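Local coordinates for protein RV0130 (Mycobacterium tuberculosis, PDB 2C2I) that probably interconverts (3R)-3-hydroxyacyl-CoA and trans-2-enoyl-CoA by removing or adding water, working as a homodimer of hotdog-fold subunits, at residues V18-I26 with L69-Y78; G121-T130 with C141-V150. One frame throughout, in Å; residues are numbered along the deposited sequence.

Contact 1: residues V18-I26 with L69-Y78; sequences VGQSDWVTI and LLPRLQHQMY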
loop_
_atom_site.group_PDB
_atom_site.type_symbol
_atom_site.label_atom_id
_atom_site.label_comp_id
_atom_site.label_asym_id
_atom_site.label_seq_id
_atom_site.Cartn_x
_atom_site.Cartn_y
_atom_site.Cartn_z
ATOM N N VAL A 18 -1.153 11.171 18.256
ATOM C CA VAL A 18 -2.359 11.766 17.667
ATOM C C VAL A 18 -3.611 10.885 17.793
ATOM O O VAL A 18 -4.698 11.298 17.395
ATOM C CB VAL A 18 -2.143 12.231 16.198
ATOM C CG1 VAL A 18 -1.216 13.412 16.156
ATOM C CG2 VAL A 18 -1.597 11.085 15.358
ATOM N N GLY A 19 -3.453 9.682 18.339
ATOM C CA GLY A 19 -4.609 8.931 18.797
ATOM C C GLY A 19 -4.585 7.435 18.565
ATOM O O GLY A 19 -3.517 6.810 18.377
ATOM N N GLN A 20 -5.778 6.866 18.683
ATOM C CA GLN A 20 -6.002 5.444 18.517
ATOM C C GLN A 20 -7.367 5.260 17.867
ATOM O O GLN A 20 -8.353 5.899 18.250
ATOM C CB GLN A 20 -5.926 4.725 19.870
ATOM C CG GLN A 20 -6.152 3.228 19.772
ATOM C CD GLN A 20 -5.867 2.510 21.069
ATOM O OE1 GLN A 20 -6.620 2.629 22.027
ATOM N NE2 GLN A 20 -4.777 1.758 21.102
ATOM N N SER A 21 -7.431 4.393 16.868
ATOM C CA SER A 21 -8.680 4.165 16.163
ATOM C C SER A 21 -9.593 3.249 16.970
ATOM O O SER A 21 -9.199 2.697 18.009
ATOM C CB SER A 21 -8.405 3.516 14.805
ATOM O OG SER A 21 -8.085 2.138 14.972
ATOM N N ASP A 22 -10.798 3.059 16.458
ATOM C CA ASP A 22 -11.675 1.992 16.920
ATOM C C ASP A 22 -11.169 0.656 16.348
ATOM O O ASP A 22 -10.297 0.628 15.470
ATOM C CB ASP A 22 -13.118 2.236 16.445
ATOM C CG ASP A 22 -13.606 3.668 16.697
ATOM O OD1 ASP A 22 -13.153 4.315 17.671
ATOM O OD2 ASP A 22 -14.464 4.146 15.917
ATOM N N TRP A 23 -11.695 -0.445 16.868
ATOM C CA TRP A 23 -11.509 -1.744 16.233
ATOM C C TRP A 23 -12.342 -1.767 14.942
ATOM O O TRP A 23 -13.487 -1.285 14.913
ATOM C CB TRP A 23 -11.956 -2.875 17.168
ATOM C CG TRP A 23 -11.059 -3.102 18.350
ATOM C CD1 TRP A 23 -11.302 -2.747 19.668
ATOM C CD2 TRP A 23 -9.786 -3.756 18.344
ATOM N NE1 TRP A 23 -10.247 -3.133 20.462
ATOM C CE2 TRP A 23 -9.305 -3.757 19.685
ATOM C CE3 TRP A 23 -9.000 -4.333 17.344
ATOM C CZ2 TRP A 23 -8.069 -4.317 20.038
ATOM C CZ3 TRP A 23 -7.775 -4.889 17.699
ATOM C CH2 TRP A 23 -7.320 -4.876 19.037
ATOM N N VAL A 24 -11.761 -2.306 13.876
ATOM C CA VAL A 24 -12.488 -2.536 12.632
ATOM C C VAL A 24 -12.311 -3.995 12.246
ATOM O O VAL A 24 -11.227 -4.561 12.413
ATOM C CB VAL A 24 -12.076 -1.572 11.454
ATOM C CG1 VAL A 24 -12.004 -0.112 11.905
ATOM C CG2 VAL A 24 -10.792 -2.003 10.782
ATOM N N THR A 25 -13.386 -4.607 11.760
ATOM C CA THR A 25 -13.350 -6.017 11.372
ATOM C C THR A 25 -13.022 -6.121 9.885
ATOM O O THR A 25 -13.671 -5.477 9.058
ATOM C CB THR A 25 -14.688 -6.723 11.694
ATOM O OG1 THR A 25 -14.918 -6.668 13.105
ATOM C CG2 THR A 25 -14.670 -8.196 11.224
ATOM N N ILE A 26 -12.001 -6.912 9.563
ATOM C CA ILE A 26 -11.599 -7.132 8.161
ATOM C C ILE A 26 -12.329 -8.363 7.625
ATOM O O ILE A 26 -12.097 -9.478 8.095
ATOM C CB ILE A 26 -10.055 -7.262 8.025
ATOM C CG1 ILE A 26 -9.341 -5.983 8.508
ATOM C CG2 ILE A 26 -9.630 -7.581 6.583
ATOM C CD1 ILE A 26 -10.020 -4.653 8.096
ATOM N N LEU A 69 -5.355 0.599 5.012
ATOM C CA LEU A 69 -6.309 1.027 6.035
ATOM C C LEU A 69 -5.864 2.289 6.814
ATOM O O LEU A 69 -6.652 2.851 7.568
ATOM C CB LEU A 69 -6.634 -0.109 7.017
ATOM C CG LEU A 69 -7.202 -1.425 6.480
ATOM C CD1 LEU A 69 -7.313 -2.454 7.618
ATOM C CD2 LEU A 69 -8.566 -1.196 5.814
ATOM N N LEU A 70 -4.631 2.748 6.612
ATOM C CA LEU A 70 -4.125 3.892 7.386
ATOM C C LEU A 70 -4.999 5.151 7.301
ATOM O O LEU A 70 -5.308 5.762 8.333
ATOM C CB LEU A 70 -2.644 4.196 7.061
ATOM C CG LEU A 70 -1.614 3.690 8.068
ATOM C CD1 LEU A 70 -1.818 2.178 8.356
ATOM C CD2 LEU A 70 -0.202 4.026 7.546
ATOM N N PRO A 71 -5.381 5.572 6.079
ATOM C CA PRO A 71 -6.294 6.726 5.985
ATOM C C PRO A 71 -7.607 6.596 6.781
ATOM O O PRO A 71 -7.948 7.505 7.546
ATOM C CB PRO A 71 -6.543 6.857 4.471
ATOM C CG PRO A 71 -5.229 6.285 3.849
ATOM C CD PRO A 71 -4.938 5.105 4.744
ATOM N N ARG A 72 -8.328 5.492 6.624
ATOM C CA ARG A 72 -9.587 5.303 7.382
ATOM C C ARG A 72 -9.328 5.369 8.889
ATOM O O ARG A 72 -10.060 6.022 9.625
ATOM C CB ARG A 72 -10.244 3.959 7.050
ATOM C CG ARG A 72 -11.410 3.591 7.953
ATOM C CD ARG A 72 -12.017 2.255 7.571
ATOM N NE ARG A 72 -13.239 2.016 8.327
ATOM C CZ ARG A 72 -13.798 0.821 8.490
ATOM N NH1 ARG A 72 -13.249 -0.255 7.941
ATOM N NH2 ARG A 72 -14.908 0.707 9.214
ATOM N N LEU A 73 -8.296 4.669 9.334
ATOM C CA LEU A 73 -8.040 4.536 10.776
ATOM C C LEU A 73 -7.575 5.867 11.383
ATOM O O LEU A 73 -7.999 6.248 12.489
ATOM C CB LEU A 73 -7.078 3.378 11.030
ATOM C CG LEU A 73 -7.551 1.971 10.583
ATOM C CD1 LEU A 73 -6.509 0.914 10.897
ATOM C CD2 LEU A 73 -8.865 1.576 11.212
ATOM N N GLN A 74 -6.727 6.581 10.651
ATOM C CA GLN A 74 -6.252 7.911 11.069
ATOM C C GLN A 74 -7.383 8.955 11.052
ATOM O O GLN A 74 -7.422 9.822 11.904
ATOM C CB GLN A 74 -5.052 8.348 10.226
ATOM C CG GLN A 74 -3.802 7.504 10.531
ATOM C CD GLN A 74 -2.694 7.648 9.504
ATOM O OE1 GLN A 74 -2.817 8.390 8.535
ATOM N NE2 GLN A 74 -1.601 6.914 9.712
ATOM N N HIS A 75 -8.339 8.809 10.133
ATOM C CA HIS A 75 -9.517 9.701 10.090
ATOM C C HIS A 75 -10.375 9.578 11.363
ATOM O O HIS A 75 -11.001 10.557 11.791
ATOM C CB HIS A 75 -10.352 9.417 8.833
ATOM C CG HIS A 75 -11.499 10.359 8.631
ATOM N ND1 HIS A 75 -11.350 11.592 8.032
ATOM C CD2 HIS A 75 -12.817 10.240 8.921
ATOM C CE1 HIS A 75 -12.523 12.197 7.967
ATOM N NE2 HIS A 75 -13.430 11.401 8.502
ATOM N N GLN A 76 -10.371 8.388 11.972
ATOM C CA GLN A 76 -11.023 8.133 13.252
ATOM C C GLN A 76 -10.293 8.834 14.408
ATOM O O GLN A 76 -10.888 9.066 15.471
ATOM C CB GLN A 76 -11.101 6.625 13.549
ATOM C CG GLN A 76 -12.101 5.856 12.683
ATOM C CD GLN A 76 -12.176 4.382 13.022
ATOM O OE1 GLN A 76 -11.556 3.914 13.977
ATOM N NE2 GLN A 76 -12.950 3.644 12.250
HETATM N N MSE A 77 -9.021 9.174 14.189
HETATM C CA MSE A 77 -8.175 9.788 15.230
HETATM C C MSE A 77 -8.161 11.314 15.243
HETATM O O MSE A 77 -8.179 11.922 16.312
HETATM C CB MSE A 77 -6.735 9.309 15.081
HETATM C CG MSE A 77 -6.555 7.810 15.114
HETATM SE SE MSE A 77 -4.673 7.467 14.833
HETATM C CE MSE A 77 -4.735 5.694 14.235
ATOM N N TYR A 78 -8.060 11.934 14.068
ATOM C CA TYR A 78 -7.902 13.399 13.971
ATOM C C TYR A 78 -8.328 13.884 12.613
ATOM O O TYR A 78 -8.426 13.097 11.660
ATOM C CB TYR A 78 -6.451 13.857 14.243
ATOM C CG TYR A 78 -5.424 13.262 13.305
ATOM C CD1 TYR A 78 -4.970 13.961 12.185
ATOM C CD2 TYR A 78 -4.922 11.992 13.532
ATOM C CE1 TYR A 78 -4.030 13.385 11.315
ATOM C CE2 TYR A 78 -3.998 11.411 12.677
ATOM C CZ TYR A 78 -3.559 12.099 11.581
ATOM O OH TYR A 78 -2.626 11.482 10.766
HETATM O O HOH W 1 -7.099 11.517 18.587
HETATM O O HOH W 2 -13.670 -3.237 7.793
#
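V24 packs against L73, and I26 against L69, where strand 17-25, outermost in this chain's hotdog sheet, runs beside helix 70-75 on the concave side of the fold. The apolar contacts are spread along the whole segment. V24 turns CG1 inward, and this one methyl sits 3.6 Å from L73 CD2 while also lying over the centre of one face of the R72 guanidinium. Further on, I26 and L69 meet tip to tip, CD1 to CD1 at 3.5 Å, close to A61 of the probable substrate site. At the other end V18 CG2 touches Y78 CE2 at 3.6 Å, with the ring meeting it obliquely. The selenomethionine M77, extended beyond CG, lies against the backbone of G19 and Q20, its SE 3.7 Å from G19 C. V18 and G19 both face S110 in a classic beta bulge.

Polar contacts are fewer. The Q76 chain, straight beyond CG (chi2 -179°), carries OE1 to D22 N at 2.7 Å, with the donor almost in line with the C=O bond. S21 OG donates to D22 O and is also hydrogen-bonded to A108 N on the next strand, which satisfies this buried hydroxyl.

Two waters complete the contact. One donates to both V18 O and M77 O; the other, in the plane of the R72 guanidinium, accepts from NH1 of R72 at 3.0 Å and donates to T25 O at 2.6 Å.

Contact 2: residues G121-T130 with C141-V150; sequences GTVQATVSTT and CVAESIVRYV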
loop_
_atom_site.group_PDB
_atom_site.type_symbol
_atom_site.label_atom_id
_atom_site.label_comp_id
_atom_site.label_asym_id
_atom_site.label_seq_id
_atom_site.Cartn_x
_atom_site.Cartn_y
_atom_site.Cartn_z
ATOM N N GLY A 121 0.045 26.972 2.449
ATOM C CA GLY A 121 -0.904 26.240 3.286
ATOM C C GLY A 121 -0.777 24.729 3.145
ATOM O O GLY A 121 -1.471 23.975 3.861
ATOM N N THR A 122 0.100 24.293 2.229
ATOM C CA THR A 122 0.432 22.874 2.019
ATOM C C THR A 122 1.564 22.407 2.947
ATOM O O THR A 122 2.695 22.921 2.898
ATOM C CB THR A 122 0.841 22.618 0.554
ATOM O OG1 THR A 122 -0.312 22.775 -0.295
ATOM C CG2 THR A 122 1.442 21.218 0.363
ATOM N N VAL A 123 1.241 21.439 3.792
ATOM C CA VAL A 123 2.230 20.887 4.720
ATOM C C VAL A 123 2.285 19.363 4.577
ATOM O O VAL A 123 1.335 18.750 4.118
ATOM C CB VAL A 123 1.983 21.300 6.185
ATOM C CG1 VAL A 123 1.797 22.829 6.305
ATOM C CG2 VAL A 123 0.800 20.563 6.779
ATOM N N GLN A 124 3.419 18.785 4.943
ATOM C CA GLN A 124 3.631 17.357 4.818
ATOM C C GLN A 124 3.903 16.804 6.200
ATOM O O GLN A 124 4.867 17.215 6.832
ATOM C CB GLN A 124 4.872 17.164 3.961
ATOM C CG GLN A 124 5.101 15.800 3.459
ATOM C CD GLN A 124 5.729 15.872 2.083
ATOM O OE1 GLN A 124 5.028 16.034 1.074
ATOM N NE2 GLN A 124 7.044 15.777 2.031
ATOM N N ALA A 125 3.065 15.873 6.640
ATOM C CA ALA A 125 3.190 15.268 7.965
ATOM C C ALA A 125 3.774 13.861 7.841
ATOM O O ALA A 125 3.287 13.063 7.045
ATOM C CB ALA A 125 1.855 15.208 8.622
ATOM N N THR A 126 4.796 13.569 8.631
ATOM C CA THR A 126 5.338 12.228 8.713
ATOM C C THR A 126 4.735 11.589 9.969
ATOM O O THR A 126 4.823 12.143 11.062
ATOM C CB THR A 126 6.856 12.261 8.730
ATOM O OG1 THR A 126 7.315 12.902 7.529
ATOM C CG2 THR A 126 7.469 10.844 8.835
ATOM N N VAL A 127 4.128 10.418 9.787
ATOM C CA VAL A 127 3.308 9.781 10.821
ATOM C C VAL A 127 3.833 8.360 11.065
ATOM O O VAL A 127 4.133 7.647 10.110
ATOM C CB VAL A 127 1.823 9.731 10.399
ATOM C CG1 VAL A 127 0.971 9.041 11.487
ATOM C CG2 VAL A 127 1.246 11.155 10.108
ATOM N N SER A 128 3.930 7.965 12.338
ATOM C CA SER A 128 4.236 6.582 12.709
ATOM C C SER A 128 2.955 5.880 13.126
ATOM O O SER A 128 2.191 6.435 13.904
ATOM C CB SER A 128 5.215 6.552 13.875
ATOM O OG SER A 128 4.700 7.293 14.974
ATOM N N THR A 129 2.712 4.668 12.616
ATOM C CA THR A 129 1.493 3.943 12.965
ATOM C C THR A 129 1.862 2.505 13.299
ATOM O O THR A 129 2.743 1.909 12.664
ATOM C CB THR A 129 0.416 3.972 11.830
ATOM O OG1 THR A 129 0.098 5.335 11.465
ATOM C CG2 THR A 129 -0.873 3.302 12.261
ATOM N N THR A 130 1.194 1.967 14.313
ATOM C CA THR A 130 1.243 0.566 14.582
ATOM C C THR A 130 -0.169 0.081 14.472
ATOM O O THR A 130 -1.060 0.662 15.077
ATOM C CB THR A 130 1.851 0.291 15.977
ATOM O OG1 THR A 130 3.250 0.569 15.900
ATOM C CG2 THR A 130 1.662 -1.181 16.370
ATOM N N CYS A 141 0.986 -4.393 11.320
ATOM C CA CYS A 141 1.676 -3.458 10.442
ATOM C C CYS A 141 2.337 -2.389 11.293
ATOM O O CYS A 141 1.727 -1.887 12.236
ATOM C CB CYS A 141 0.659 -2.827 9.496
ATOM S SG CYS A 141 1.406 -1.665 8.304
ATOM N N VAL A 142 3.588 -2.065 10.963
ATOM C CA VAL A 142 4.302 -0.935 11.551
ATOM C C VAL A 142 4.757 -0.105 10.350
ATOM O O VAL A 142 5.505 -0.591 9.507
ATOM C CB VAL A 142 5.524 -1.340 12.395
ATOM C CG1 VAL A 142 6.165 -0.097 13.052
ATOM C CG2 VAL A 142 5.162 -2.388 13.470
ATOM N N ALA A 143 4.317 1.150 10.287
ATOM C CA ALA A 143 4.557 1.980 9.097
ATOM C C ALA A 143 4.956 3.380 9.491
ATOM O O ALA A 143 4.438 3.917 10.453
ATOM C CB ALA A 143 3.300 2.054 8.237
ATOM N N GLU A 144 5.876 3.956 8.741
ATOM C CA GLU A 144 6.060 5.398 8.807
ATOM C C GLU A 144 5.654 5.964 7.441
ATOM O O GLU A 144 6.231 5.583 6.417
ATOM C CB GLU A 144 7.508 5.730 9.125
ATOM C CG GLU A 144 7.732 7.236 9.313
ATOM C CD GLU A 144 9.146 7.515 9.740
ATOM O OE1 GLU A 144 9.507 7.096 10.855
ATOM O OE2 GLU A 144 9.919 8.085 8.958
ATOM N N SER A 145 4.649 6.846 7.444
ATOM C CA SER A 145 3.990 7.312 6.211
ATOM C C SER A 145 4.080 8.838 6.126
ATOM O O SER A 145 4.381 9.502 7.117
ATOM C CB SER A 145 2.526 6.878 6.159
ATOM O OG SER A 145 1.766 7.431 7.234
ATOM N N ILE A 146 3.837 9.367 4.933
ATOM C CA ILE A 146 3.930 10.799 4.704
ATOM C C ILE A 146 2.639 11.220 4.022
ATOM O O ILE A 146 2.251 10.673 2.973
ATOM C CB ILE A 146 5.168 11.186 3.868
ATOM C CG1 ILE A 146 6.433 10.572 4.509
ATOM C CG2 ILE A 146 5.286 12.703 3.775
ATOM C CD1 ILE A 146 7.671 10.544 3.616
ATOM N N VAL A 147 1.981 12.189 4.641
ATOM C CA VAL A 147 0.715 12.707 4.156
ATOM C C VAL A 147 0.899 14.182 3.867
ATOM O O VAL A 147 1.330 14.926 4.755
ATOM C CB VAL A 147 -0.392 12.540 5.223
ATOM C CG1 VAL A 147 -1.719 13.106 4.728
ATOM C CG2 VAL A 147 -0.547 11.041 5.632
ATOM N N ARG A 148 0.529 14.593 2.658
ATOM C CA ARG A 148 0.581 16.000 2.248
ATOM C C ARG A 148 -0.828 16.588 2.302
ATOM O O ARG A 148 -1.728 16.082 1.643
ATOM C CB ARG A 148 1.192 16.126 0.852
ATOM C CG ARG A 148 1.157 17.520 0.284
ATOM C CD ARG A 148 1.969 17.659 -1.016
ATOM N NE ARG A 148 3.323 17.100 -0.920
ATOM C CZ ARG A 148 4.274 17.265 -1.841
ATOM N NH1 ARG A 148 4.026 17.964 -2.948
ATOM N NH2 ARG A 148 5.470 16.722 -1.658
ATOM N N TYR A 149 -1.001 17.626 3.126
ATOM C CA TYR A 149 -2.264 18.349 3.269
ATOM C C TYR A 149 -2.201 19.590 2.387
ATOM O O TYR A 149 -1.346 20.439 2.590
ATOM C CB TYR A 149 -2.477 18.739 4.729
ATOM C CG TYR A 149 -2.640 17.569 5.655
ATOM C CD1 TYR A 149 -3.850 16.891 5.728
ATOM C CD2 TYR A 149 -1.585 17.129 6.469
ATOM C CE1 TYR A 149 -4.018 15.817 6.574
ATOM C CE2 TYR A 149 -1.755 16.044 7.322
ATOM C CZ TYR A 149 -2.972 15.401 7.362
ATOM O OH TYR A 149 -3.156 14.322 8.201
ATOM N N VAL A 150 -3.110 19.664 1.409
ATOM C CA VAL A 150 -3.059 20.644 0.305
ATOM C C VAL A 150 -4.247 21.610 0.368
ATOM O O VAL A 150 -5.366 21.221 0.732
ATOM C CB VAL A 150 -3.064 19.932 -1.077
ATOM C CG1 VAL A 150 -3.259 20.933 -2.229
ATOM C CG2 VAL A 150 -1.794 19.124 -1.286
HETATM O O HOH W 3 1.937 5.849 9.573
#
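Q124 and R148 face each other across the antiparallel hairpin of strands 122-133 and 141-149, in the middle of the hotdog sheet. Their flat ends are nearly coplanar, 26° apart, and the arginine grips the amide side-on: NE reaches Q124 OE1 at 2.8 Å and NH2 the same oxygen at 2.9 Å. NE lies almost on the extension of the C=O bond beyond OE1, whereas NH2 comes in the carbonyl plane, on a lone pair. A bend at chi3 (-49°) turns the R148 guanidinium back toward the glutamine, and T122 CG2 packs on R148 CG at 3.7 Å.

On this face T126 and I146 lie side by side, and T126 CG2 also meets the extended E144 chain at CG, 3.6 Å away; the E144 carboxylate itself binds N92. The other face carries Y149. Its ring takes V147 CG1 over one face toward the rim and A125 CB at its edge, 3.9 Å from CE2. Farther along, a water donates to V127 O and hydrogen-bonds to S145 OG and T129 OG1, the latter also bonded to S110.

Paired backbone bonds from V123 with Y149 to T129 with A143 keep the strands in register. The two N-H groups hold OE1, rather than NE2, against the arginine and probably restrain the amide's rotation; Y89 lies against both residues. This is consistent with the proposed role of Q124 and R148 in binding substrate for the partner subunit.

Overall arrangement
The two contacts follow one another along the chain, contact 1 closing before contact 2 opens, and their centres are about 14 Å apart. Both reach the five-stranded antiparallel sheet; 18-26 lies on a strand outermost within the chain, and strand 105-119 separates it from the hairpin of contact 2. Helix 70-75 and the residues just after it lie on that sheet and touch contact 2. Q74 NE2 probably hydrogen-bonds to T129 OG1 at 2.9 Å, L70 rests on A143 and S145, and Y78 packs on V127 and Y149. Sheet and helix thus form one hotdog core, with probable substrate-binding residues beside contact 1 and within contact 2, the latter serving the partner subunit.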